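Local coordinates for protein Rik1-associated factor 1 (Schizosaccharomyces pombe, PDB 4O9D) that is a subunit of the Clr4 methyltransferase complex, which ubiquitylates and methylates histone H3 to establish heterochromatin, seen here as its WD-repeat beta-propeller part, at residues F18-W23 / S392-C397; P22-N27 / G417-I422; T33-Y38 / S93-S98; T376-A381 / D402-S407. One frame throughout, in Å; residues are numbered along the deposited sequence.

Interaction 1: F18-W23 / S392-C397; sequences FFLKPW and SKLTVC
Ser392 receives Leu20 on its backbone. The Leu20 CD2 methyl rests 3.5 Å from Ser392 O, an apolar branch against a carbonyl. The Ser392 hydroxyl bonds to Asp390 and also accepts from Lys393, whose NZ lies 3.1 Å from Ser392 OG. The last torsion of Lys393 (chi4 -63°) turns NZ back to it, and the ammonium group also makes a cation-pi contact with Phe67. On the way, Lys393 CE passes Trp23 CZ3 loosely, at 4.5 Å and at an oblique position to the indole. At Leu394 the other branch of Leu20 comes into play. Leu20 CD1 lies 3.7 Å from Leu394 CB, and the two side chains cross at about a right angle. No hydrogen bond joins the segments directly, because a strand runs between them. Strand 403-407 pairs with 21-26 on one side, through Trp23 and Met405, and with 393-398 on the other, through Leu394 and Tyr406. The N-terminal strand thus completes a sheet built from the end of the chain, as in the closure of WD-repeat propellers. Leu20 is also packed on Phe387 of strand 382-387, on Tyr406, and on Phe375 of strand 371-377 in the preceding blade.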
# COMPACT_ATOMS: atom_id res chain seq x y z
N PHE A 18 21.24 2.05 7.24
CA PHE A 18 22.64 1.69 7.04
C PHE A 18 22.97 0.35 7.71
O PHE A 18 23.90 -0.36 7.30
CB PHE A 18 23.57 2.78 7.58
CG PHE A 18 23.34 4.13 6.96
CD1 PHE A 18 23.33 4.28 5.59
CD2 PHE A 18 23.14 5.25 7.76
CE1 PHE A 18 23.12 5.53 5.01
CE2 PHE A 18 22.93 6.50 7.20
CZ PHE A 18 22.94 6.64 5.82
N PHE A 19 22.20 -0.01 8.74
CA PHE A 19 22.51 -1.18 9.56
C PHE A 19 21.77 -2.43 9.12
O PHE A 19 22.06 -3.52 9.61
CB PHE A 19 22.22 -0.89 11.02
CG PHE A 19 23.03 0.24 11.57
CD1 PHE A 19 24.42 0.17 11.54
CD2 PHE A 19 22.43 1.37 12.09
CE1 PHE A 19 25.19 1.21 12.02
CE2 PHE A 19 23.20 2.43 12.58
CZ PHE A 19 24.58 2.34 12.54
N LEU A 20 20.83 -2.27 8.20
CA LEU A 20 20.09 -3.40 7.64
C LEU A 20 21.02 -4.22 6.74
O LEU A 20 21.66 -3.69 5.83
CB LEU A 20 18.86 -2.90 6.87
CG LEU A 20 17.72 -2.31 7.74
CD1 LEU A 20 16.64 -1.60 6.93
CD2 LEU A 20 17.10 -3.40 8.59
N LYS A 21 21.12 -5.51 7.01
CA LYS A 21 21.93 -6.38 6.17
C LYS A 21 21.06 -7.46 5.54
O LYS A 21 20.02 -7.82 6.08
CB LYS A 21 23.06 -7.02 6.99
CG LYS A 21 24.03 -6.01 7.60
CD LYS A 21 24.73 -5.15 6.53
CE LYS A 21 25.61 -4.07 7.15
NZ LYS A 21 25.77 -2.86 6.27
N PRO A 22 21.47 -7.98 4.38
CA PRO A 22 20.69 -9.07 3.78
C PRO A 22 20.41 -10.16 4.80
O PRO A 22 21.26 -10.47 5.63
CB PRO A 22 21.59 -9.59 2.66
CG PRO A 22 22.92 -9.00 2.91
CD PRO A 22 22.71 -7.72 3.63
N TRP A 23 19.21 -10.72 4.74
CA TRP A 23 18.79 -11.71 5.71
C TRP A 23 18.19 -12.93 5.02
O TRP A 23 18.70 -14.03 5.15
CB TRP A 23 17.78 -11.12 6.68
CG TRP A 23 17.39 -12.08 7.72
CD1 TRP A 23 18.24 -12.88 8.44
CD2 TRP A 23 16.07 -12.36 8.18
NE1 TRP A 23 17.51 -13.65 9.32
CE2 TRP A 23 16.18 -13.35 9.18
CE3 TRP A 23 14.80 -11.88 7.84
CZ2 TRP A 23 15.07 -13.86 9.85
CZ3 TRP A 23 13.69 -12.40 8.50
CH2 TRP A 23 13.84 -13.38 9.49
N SER A 392 13.15 -2.34 11.83
CA SER A 392 14.07 -3.48 11.95
C SER A 392 14.06 -4.36 10.71
O SER A 392 14.91 -5.25 10.56
CB SER A 392 13.73 -4.34 13.19
OG SER A 392 12.58 -5.16 12.99
N LYS A 393 13.11 -4.13 9.82
CA LYS A 393 13.00 -4.93 8.61
C LYS A 393 12.80 -4.03 7.41
O LYS A 393 12.11 -3.01 7.50
CB LYS A 393 11.83 -5.90 8.72
CG LYS A 393 11.92 -6.87 9.89
CD LYS A 393 13.11 -7.81 9.73
CE LYS A 393 13.33 -8.70 10.96
NZ LYS A 393 13.65 -7.92 12.20
N LEU A 394 13.41 -4.40 6.28
CA LEU A 394 13.07 -3.82 4.99
C LEU A 394 12.90 -4.96 3.96
O LEU A 394 13.72 -5.89 3.90
CB LEU A 394 14.15 -2.81 4.55
CG LEU A 394 13.99 -2.27 3.13
CD1 LEU A 394 12.70 -1.42 2.98
CD2 LEU A 394 15.24 -1.44 2.70
N THR A 395 11.81 -4.93 3.20
CA THR A 395 11.52 -5.98 2.26
C THR A 395 11.41 -5.31 0.90
O THR A 395 10.69 -4.32 0.76
CB THR A 395 10.18 -6.74 2.63
OG1 THR A 395 10.29 -7.33 3.93
CG2 THR A 395 9.92 -7.83 1.63
N VAL A 396 12.12 -5.83 -0.10
CA VAL A 396 12.12 -5.27 -1.43
C VAL A 396 11.85 -6.37 -2.45
O VAL A 396 12.43 -7.44 -2.35
CB VAL A 396 13.48 -4.57 -1.71
CG1 VAL A 396 13.51 -3.97 -3.09
CG2 VAL A 396 13.72 -3.51 -0.64
N CYS A 397 10.97 -6.11 -3.41
CA CYS A 397 10.56 -7.12 -4.40
C CYS A 397 10.76 -6.61 -5.82
O CYS A 397 10.70 -5.41 -6.07
CB CYS A 397 9.09 -7.47 -4.23
SG CYS A 397 8.50 -7.62 -2.54

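Interaction 2: P22-N27 / G417-I422; sequences PWKHFN and GEFRII
Trp23 and His25 hold Gly417 by two backbone hydrogen bonds. Gly417 N donates to Trp23 O at 2.7 Å, and His25 N donates to Gly417 O at 3.0 Å and is nearly straight (169°). They make a single beta bridge that pairs Lys24 with Gly417. A water extends the link by donating to His25 O and accepting from Phe419 N. On its other side, strand 21-26 carries a classic beta bulge, where Trp23 and Lys24 both face Met405. This strand is the outer edge of the propeller's closing blade. The 417-422 segment leaves that edge and crosses to the neighbouring blade, where strand 420-422 runs parallel to strand 71-74. The polar contacts gather on Glu418 O. Lys24 NZ donates to Glu418 O at 2.8 Å, and Arg420 NH1 reaches Glu418 O from the opposite face of the carbonyl plane, also at 2.8 Å. This leaves Lys24 NZ only 3.4 Å from Arg420 NH1. The salt bridge from Lys24 to Glu70 probably offsets the repulsion. Among the apolar contacts, Lys24 CG lies over the centre of one Trp23 ring face and also over a face of Phe419, 3.9 Å from the Phe419 ring centroid. The Phe419 edge turns toward the Trp23 face in an offset edge-to-face pair, with planes at 82°. An alanine in place of Lys24 would probably leave Glu70 with only the long, weak ion pair to Arg420, take one donor from Glu418 O and uncover the faces of Trp23 and Phe419 on which CG rests.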
# COMPACT_ATOMS: atom_id res chain seq x y z
N PRO A 22 21.47 -7.98 4.38
CA PRO A 22 20.69 -9.07 3.78
C PRO A 22 20.41 -10.16 4.80
O PRO A 22 21.26 -10.47 5.63
CB PRO A 22 21.59 -9.59 2.66
CG PRO A 22 22.92 -9.00 2.91
CD PRO A 22 22.71 -7.72 3.63
N TRP A 23 19.21 -10.72 4.74
CA TRP A 23 18.79 -11.71 5.71
C TRP A 23 18.19 -12.93 5.02
O TRP A 23 18.70 -14.03 5.15
CB TRP A 23 17.78 -11.12 6.68
CG TRP A 23 17.39 -12.08 7.72
CD1 TRP A 23 18.24 -12.88 8.44
CD2 TRP A 23 16.07 -12.36 8.18
NE1 TRP A 23 17.51 -13.65 9.32
CE2 TRP A 23 16.18 -13.35 9.18
CE3 TRP A 23 14.80 -11.88 7.84
CZ2 TRP A 23 15.07 -13.86 9.85
CZ3 TRP A 23 13.69 -12.40 8.50
CH2 TRP A 23 13.84 -13.38 9.49
N LYS A 24 17.09 -12.73 4.30
CA LYS A 24 16.44 -13.82 3.62
C LYS A 24 16.07 -13.42 2.22
O LYS A 24 15.68 -12.28 1.97
CB LYS A 24 15.17 -14.26 4.35
CG LYS A 24 15.39 -14.75 5.75
CD LYS A 24 16.09 -16.08 5.76
CE LYS A 24 16.14 -16.66 7.16
NZ LYS A 24 16.98 -17.89 7.22
N HIS A 25 16.19 -14.37 1.32
CA HIS A 25 15.71 -14.21 -0.04
C HIS A 25 14.72 -15.33 -0.32
O HIS A 25 14.90 -16.47 0.13
CB HIS A 25 16.83 -14.29 -1.06
CG HIS A 25 16.34 -14.58 -2.44
ND1 HIS A 25 15.89 -13.59 -3.29
CD2 HIS A 25 16.15 -15.75 -3.10
CE1 HIS A 25 15.47 -14.13 -4.42
NE2 HIS A 25 15.62 -15.44 -4.33
N PHE A 26 13.69 -15.01 -1.09
CA PHE A 26 12.60 -15.94 -1.36
C PHE A 26 12.06 -15.73 -2.77
O PHE A 26 11.86 -14.60 -3.20
CB PHE A 26 11.51 -15.70 -0.30
CG PHE A 26 10.27 -16.53 -0.48
CD1 PHE A 26 10.21 -17.84 -0.01
CD2 PHE A 26 9.13 -15.99 -1.07
CE1 PHE A 26 9.06 -18.60 -0.16
CE2 PHE A 26 7.97 -16.75 -1.23
CZ PHE A 26 7.94 -18.05 -0.77
N ASN A 27 11.82 -16.83 -3.49
CA ASN A 27 11.15 -16.80 -4.79
C ASN A 27 10.49 -18.14 -5.08
O ASN A 27 11.06 -18.97 -5.79
CB ASN A 27 12.11 -16.48 -5.95
CG ASN A 27 11.38 -16.29 -7.30
OD1 ASN A 27 10.25 -16.77 -7.48
ND2 ASN A 27 12.02 -15.59 -8.24
N GLY A 417 19.87 -15.85 3.52
CA GLY A 417 19.47 -17.20 3.83
C GLY A 417 18.16 -17.49 3.15
O GLY A 417 17.70 -16.72 2.29
N GLU A 418 17.55 -18.61 3.53
CA GLU A 418 16.23 -18.98 3.04
C GLU A 418 15.30 -19.23 4.20
O GLU A 418 15.73 -19.55 5.31
CB GLU A 418 16.30 -20.26 2.20
CG GLU A 418 16.73 -20.04 0.77
CD GLU A 418 16.96 -21.36 0.04
OE1 GLU A 418 18.13 -21.66 -0.28
OE2 GLU A 418 15.97 -22.10 -0.22
N PHE A 419 14.00 -19.07 3.92
CA PHE A 419 12.97 -19.53 4.82
C PHE A 419 12.80 -21.00 4.48
O PHE A 419 13.14 -21.44 3.37
CB PHE A 419 11.66 -18.75 4.59
CG PHE A 419 11.68 -17.34 5.13
CD1 PHE A 419 11.48 -17.10 6.48
CD2 PHE A 419 11.92 -16.26 4.28
CE1 PHE A 419 11.52 -15.79 7.00
CE2 PHE A 419 11.95 -14.96 4.78
CZ PHE A 419 11.74 -14.73 6.14
N ARG A 420 12.31 -21.77 5.44
CA ARG A 420 11.96 -23.15 5.15
C ARG A 420 10.46 -23.22 4.96
O ARG A 420 9.70 -22.78 5.83
CB ARG A 420 12.45 -24.07 6.26
CG ARG A 420 13.98 -24.34 6.22
CD ARG A 420 14.80 -23.10 6.57
NE ARG A 420 16.06 -23.45 7.23
CZ ARG A 420 17.06 -22.60 7.48
NH1 ARG A 420 16.97 -21.33 7.12
NH2 ARG A 420 18.16 -23.03 8.09
N ILE A 421 10.03 -23.73 3.81
CA ILE A 421 8.61 -23.84 3.49
C ILE A 421 7.95 -24.98 4.27
O ILE A 421 8.47 -26.09 4.28
CB ILE A 421 8.40 -24.15 2.01
CG1 ILE A 421 8.91 -23.00 1.14
CG2 ILE A 421 6.92 -24.39 1.73
CD1 ILE A 421 8.70 -23.22 -0.33
N ILE A 422 6.82 -24.69 4.91
CA ILE A 422 6.13 -25.69 5.72
C ILE A 422 4.71 -25.87 5.20
O ILE A 422 4.28 -25.15 4.29
CB ILE A 422 6.08 -25.28 7.22
CG1 ILE A 422 5.44 -23.91 7.38
CG2 ILE A 422 7.48 -25.27 7.84
CD1 ILE A 422 4.79 -23.69 8.74
O HOH W 1 13.26 -18.37 1.09

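Interaction 3: T33-Y38 / S93-S98; sequences TVCVAY and SDLCFS
Leu95 lays its CD1 methyl over two small side chains of the neighbouring strand, 3.6 Å from Ala37 CB and 4.0 Å from Cys35 CB. The two strands are the inner strands of adjacent propeller blades. They run almost parallel, 6° apart, with axes 6.3 Å from each other at closest approach. No direct hydrogen bond passes between them, so the blades meet through side chains and water. Cys35 points its SG at the backbone of Ser93 and Asp94. Both strands carry a classic beta bulge at this end, Val34 and Cys35 facing Gly48, Ser93 and Asp94 facing Gly107. Asp94 itself turns to the next blade, where its carboxylate forms a salt bridge with Lys135. Further along, with CG anti to the carbonyl carbon (chi1 -79°), the Phe97 ring lies beside Ala37 and Tyr38. Phe97 CD2 lies 3.8 Å from Ala37 CB and 3.4 Å from Tyr38 C. The ring edge meets a carbonyl, with Phe97 CE2 3.5 Å from Ala37 O and that oxygen near the ring plane. Tyr38 faces the other way, and its hydroxyl bonds to Thr395 in the closing blade. Two waters bridge the backbones. One donates to Val36 O and, weakly, to Leu95 O. The other donates to Tyr38 O at 3.2 Å and accepts from Phe97 N at 2.8 Å.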
# COMPACT_ATOMS: atom_id res chain seq x y z
N THR A 33 5.46 -10.02 -6.41
CA THR A 33 5.03 -9.62 -5.09
C THR A 33 4.75 -8.12 -5.09
O THR A 33 5.64 -7.29 -5.36
CB THR A 33 6.04 -10.00 -4.01
OG1 THR A 33 6.26 -11.42 -4.08
CG2 THR A 33 5.52 -9.63 -2.60
N VAL A 34 3.49 -7.78 -4.78
CA VAL A 34 3.02 -6.41 -4.76
C VAL A 34 2.39 -5.92 -3.44
O VAL A 34 1.95 -4.79 -3.38
CB VAL A 34 2.02 -6.17 -5.90
CG1 VAL A 34 2.69 -6.48 -7.23
CG2 VAL A 34 0.73 -7.01 -5.68
N CYS A 35 2.35 -6.75 -2.40
CA CYS A 35 2.13 -6.25 -1.04
C CYS A 35 2.86 -7.09 0.01
O CYS A 35 3.12 -8.28 -0.19
CB CYS A 35 0.65 -6.16 -0.64
SG CYS A 35 -0.48 -7.07 -1.65
N VAL A 36 3.18 -6.45 1.12
CA VAL A 36 3.89 -7.06 2.22
C VAL A 36 3.31 -6.45 3.48
O VAL A 36 3.01 -5.25 3.52
CB VAL A 36 5.41 -6.71 2.20
CG1 VAL A 36 6.10 -7.41 3.37
CG2 VAL A 36 6.07 -7.09 0.85
N ALA A 37 3.17 -7.25 4.53
CA ALA A 37 2.69 -6.70 5.78
C ALA A 37 3.47 -7.28 6.92
O ALA A 37 3.99 -8.40 6.81
CB ALA A 37 1.20 -7.00 5.96
N TYR A 38 3.55 -6.53 8.01
CA TYR A 38 4.14 -7.02 9.24
C TYR A 38 3.08 -6.92 10.32
O TYR A 38 2.26 -6.01 10.31
CB TYR A 38 5.36 -6.18 9.63
CG TYR A 38 6.37 -5.99 8.53
CD1 TYR A 38 7.38 -6.93 8.32
CD2 TYR A 38 6.33 -4.86 7.73
CE1 TYR A 38 8.32 -6.75 7.30
CE2 TYR A 38 7.27 -4.67 6.72
CZ TYR A 38 8.27 -5.61 6.51
OH TYR A 38 9.20 -5.40 5.51
N SER A 93 -4.59 -7.86 -3.69
CA SER A 93 -4.58 -6.43 -3.88
C SER A 93 -4.15 -5.71 -2.59
O SER A 93 -3.53 -4.66 -2.64
CB SER A 93 -5.95 -5.93 -4.39
OG SER A 93 -6.98 -6.24 -3.46
N ASP A 94 -4.46 -6.28 -1.43
CA ASP A 94 -3.99 -5.68 -0.20
C ASP A 94 -4.07 -6.70 0.92
O ASP A 94 -4.69 -7.75 0.77
CB ASP A 94 -4.81 -4.43 0.16
CG ASP A 94 -3.96 -3.32 0.86
OD1 ASP A 94 -2.79 -3.60 1.22
OD2 ASP A 94 -4.47 -2.19 1.04
N LEU A 95 -3.41 -6.40 2.02
CA LEU A 95 -3.52 -7.23 3.20
C LEU A 95 -2.99 -6.47 4.39
O LEU A 95 -2.20 -5.53 4.23
CB LEU A 95 -2.78 -8.57 3.03
CG LEU A 95 -1.53 -8.62 2.16
CD1 LEU A 95 -0.39 -7.88 2.81
CD2 LEU A 95 -1.16 -10.08 1.90
N CYS A 96 -3.47 -6.83 5.57
CA CYS A 96 -3.00 -6.19 6.78
C CYS A 96 -3.30 -7.10 7.94
O CYS A 96 -4.30 -7.81 7.94
CB CYS A 96 -3.67 -4.82 6.97
SG CYS A 96 -5.45 -4.86 6.82
N PHE A 97 -2.41 -7.10 8.92
CA PHE A 97 -2.59 -7.92 10.11
C PHE A 97 -3.50 -7.22 11.10
O PHE A 97 -3.50 -5.99 11.21
CB PHE A 97 -1.23 -8.17 10.77
CG PHE A 97 -0.42 -9.24 10.10
CD1 PHE A 97 -0.61 -10.57 10.43
CD2 PHE A 97 0.54 -8.92 9.15
CE1 PHE A 97 0.14 -11.56 9.83
CE2 PHE A 97 1.30 -9.92 8.54
CZ PHE A 97 1.09 -11.24 8.88
N SER A 98 -4.27 -8.02 11.83
CA SER A 98 -5.18 -7.50 12.84
C SER A 98 -4.45 -6.84 13.99
O SER A 98 -3.33 -7.24 14.34
CB SER A 98 -6.04 -8.65 13.39
OG SER A 98 -6.67 -8.25 14.58
O HOH W 2 0.34 -3.60 3.16
O HOH W 3 -0.41 -5.17 8.67

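Interaction 4: T376-A381 / D402-S407; sequences TEMNSA and DVNMYS
Thr376 sets its OG1 anti to the backbone N (chi1 -170°), and in this rotamer the hydroxyl lies 2.9 Å from Tyr406 OH. The two form a hydrogen bond in which either could be the donor. Met378 is bent at its last torsion (chi3 75°), which places CE against the facing 402-407 segment. Met378 CE lies 3.5 Å from Asn404 ND2, the two side chains meeting tip to tip, and 3.6 Å from Asp402 CB. Asn404 ND2 also donates a weak bond to Tyr406 OH at 3.4 Å, giving that phenol oxygen two polar neighbours. A phenylalanine at Tyr406 would probably leave the Thr376 hydroxyl without this partner and Asn404 ND2 without its weak acceptor. At the other end, Asn379 ND2 makes a weak bond to Asp402 OD2 at 3.3 Å, with the amide and carboxylate planes 48° apart. A water gives a firmer link. It accepts from Asn379 N at 2.7 Å and donates to Asp402 OD2 at 2.6 Å. The contact joins two blades of the propeller. Strand 371-377 is an outermost strand of the preceding one, and the chain then runs on from it into the closing blade. There strand 403-407 lies between 393-398 and 21-26. Asn404 OD1 and Asp402 OD1 bond across to His25 and Asn27, while the Tyr406 ring meets Phe375 and Phe416 edge-to-face.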
# COMPACT_ATOMS: atom_id res chain seq x y z
N THR A 376 20.68 -1.15 -2.44
CA THR A 376 20.80 -2.47 -3.01
C THR A 376 20.38 -2.42 -4.46
O THR A 376 19.89 -1.39 -4.92
CB THR A 376 19.97 -3.51 -2.23
OG1 THR A 376 20.30 -4.83 -2.68
CG2 THR A 376 18.45 -3.27 -2.39
N GLU A 377 20.67 -3.50 -5.18
CA GLU A 377 20.31 -3.65 -6.58
C GLU A 377 19.64 -5.02 -6.79
O GLU A 377 20.22 -6.08 -6.46
CB GLU A 377 21.52 -3.55 -7.50
CG GLU A 377 21.15 -3.96 -8.92
CD GLU A 377 22.20 -3.64 -9.95
OE1 GLU A 377 23.30 -3.19 -9.57
OE2 GLU A 377 21.93 -3.86 -11.15
N MET A 378 18.42 -5.00 -7.31
CA MET A 378 17.70 -6.25 -7.56
C MET A 378 17.78 -6.60 -9.05
O MET A 378 18.19 -5.77 -9.85
CB MET A 378 16.24 -6.15 -7.03
CG MET A 378 16.16 -6.18 -5.47
SD MET A 378 14.55 -6.60 -4.83
CE MET A 378 14.51 -8.35 -5.14
N ASN A 379 17.43 -7.84 -9.40
CA ASN A 379 17.65 -8.35 -10.76
C ASN A 379 16.76 -7.74 -11.83
O ASN A 379 17.02 -7.89 -13.01
CB ASN A 379 17.44 -9.87 -10.78
CG ASN A 379 18.63 -10.63 -10.23
OD1 ASN A 379 19.78 -10.26 -10.47
ND2 ASN A 379 18.36 -11.69 -9.47
N SER A 380 15.70 -7.06 -11.42
CA SER A 380 14.79 -6.45 -12.38
C SER A 380 14.06 -5.25 -11.74
O SER A 380 14.33 -4.91 -10.59
CB SER A 380 13.80 -7.53 -12.87
OG SER A 380 13.00 -7.05 -13.94
N ALA A 381 13.16 -4.61 -12.48
CA ALA A 381 12.35 -3.50 -11.93
C ALA A 381 11.71 -3.82 -10.57
O ALA A 381 11.17 -4.90 -10.37
CB ALA A 381 11.26 -3.10 -12.94
N ASP A 402 11.24 -12.24 -7.20
CA ASP A 402 12.24 -12.09 -6.14
C ASP A 402 11.71 -11.28 -4.98
O ASP A 402 11.13 -10.22 -5.17
CB ASP A 402 13.53 -11.43 -6.65
CG ASP A 402 14.48 -12.44 -7.30
OD1 ASP A 402 14.33 -13.65 -7.03
OD2 ASP A 402 15.36 -12.02 -8.08
N VAL A 403 11.93 -11.78 -3.77
CA VAL A 403 11.66 -11.03 -2.55
C VAL A 403 12.90 -11.03 -1.66
O VAL A 403 13.31 -12.09 -1.15
CB VAL A 403 10.46 -11.63 -1.78
CG1 VAL A 403 10.22 -10.88 -0.46
CG2 VAL A 403 9.24 -11.58 -2.64
N ASN A 404 13.53 -9.86 -1.49
CA ASN A 404 14.66 -9.73 -0.58
C ASN A 404 14.27 -9.11 0.75
O ASN A 404 13.64 -8.06 0.80
CB ASN A 404 15.79 -8.90 -1.22
CG ASN A 404 16.44 -9.62 -2.39
OD1 ASN A 404 16.16 -10.79 -2.64
ND2 ASN A 404 17.32 -8.93 -3.10
N MET A 405 14.66 -9.78 1.84
CA MET A 405 14.45 -9.25 3.19
C MET A 405 15.77 -8.84 3.86
O MET A 405 16.71 -9.66 3.95
CB MET A 405 13.79 -10.29 4.09
CG MET A 405 12.29 -10.46 3.92
SD MET A 405 11.48 -10.66 5.55
CE MET A 405 9.76 -10.56 5.06
N TYR A 406 15.82 -7.60 4.35
CA TYR A 406 16.99 -7.09 5.06
C TYR A 406 16.63 -6.90 6.53
O TYR A 406 15.53 -6.47 6.85
CB TYR A 406 17.45 -5.77 4.44
CG TYR A 406 17.72 -5.91 2.96
CD1 TYR A 406 16.67 -5.90 2.05
CD2 TYR A 406 19.02 -6.07 2.47
CE1 TYR A 406 16.90 -6.04 0.69
CE2 TYR A 406 19.26 -6.21 1.12
CZ TYR A 406 18.20 -6.19 0.24
OH TYR A 406 18.42 -6.36 -1.11
N SER A 407 17.55 -7.24 7.43
CA SER A 407 17.27 -7.12 8.85
C SER A 407 18.48 -6.58 9.61
O SER A 407 19.60 -6.62 9.11
CB SER A 407 16.87 -8.48 9.44
OG SER A 407 16.45 -8.35 10.78
O HOH W 4 16.60 -9.77 -7.63

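Interactions 1, 2 and 4 gather at the closing blade, where strand 21-26 joins strands 382-387, 393-398 and 403-407 from the far end of the chain. The centres of interactions 1 and 4 are about 9 Å apart, and their strands 393-398 and 403-407 are sheet neighbours. Interaction 2 shares Pro22 and Trp23 with interaction 1. It lies on the outer edge, and its second segment reaches the sheet that starts with strand 33-38. Interaction 3 is about 17 Å from interactions 1 and 4, close to the propeller centre. In sequence it is nested inside the loops closed by interactions 1 and 2. Together the four contacts tie both ends of the chain into one ring and bind neighbouring blades.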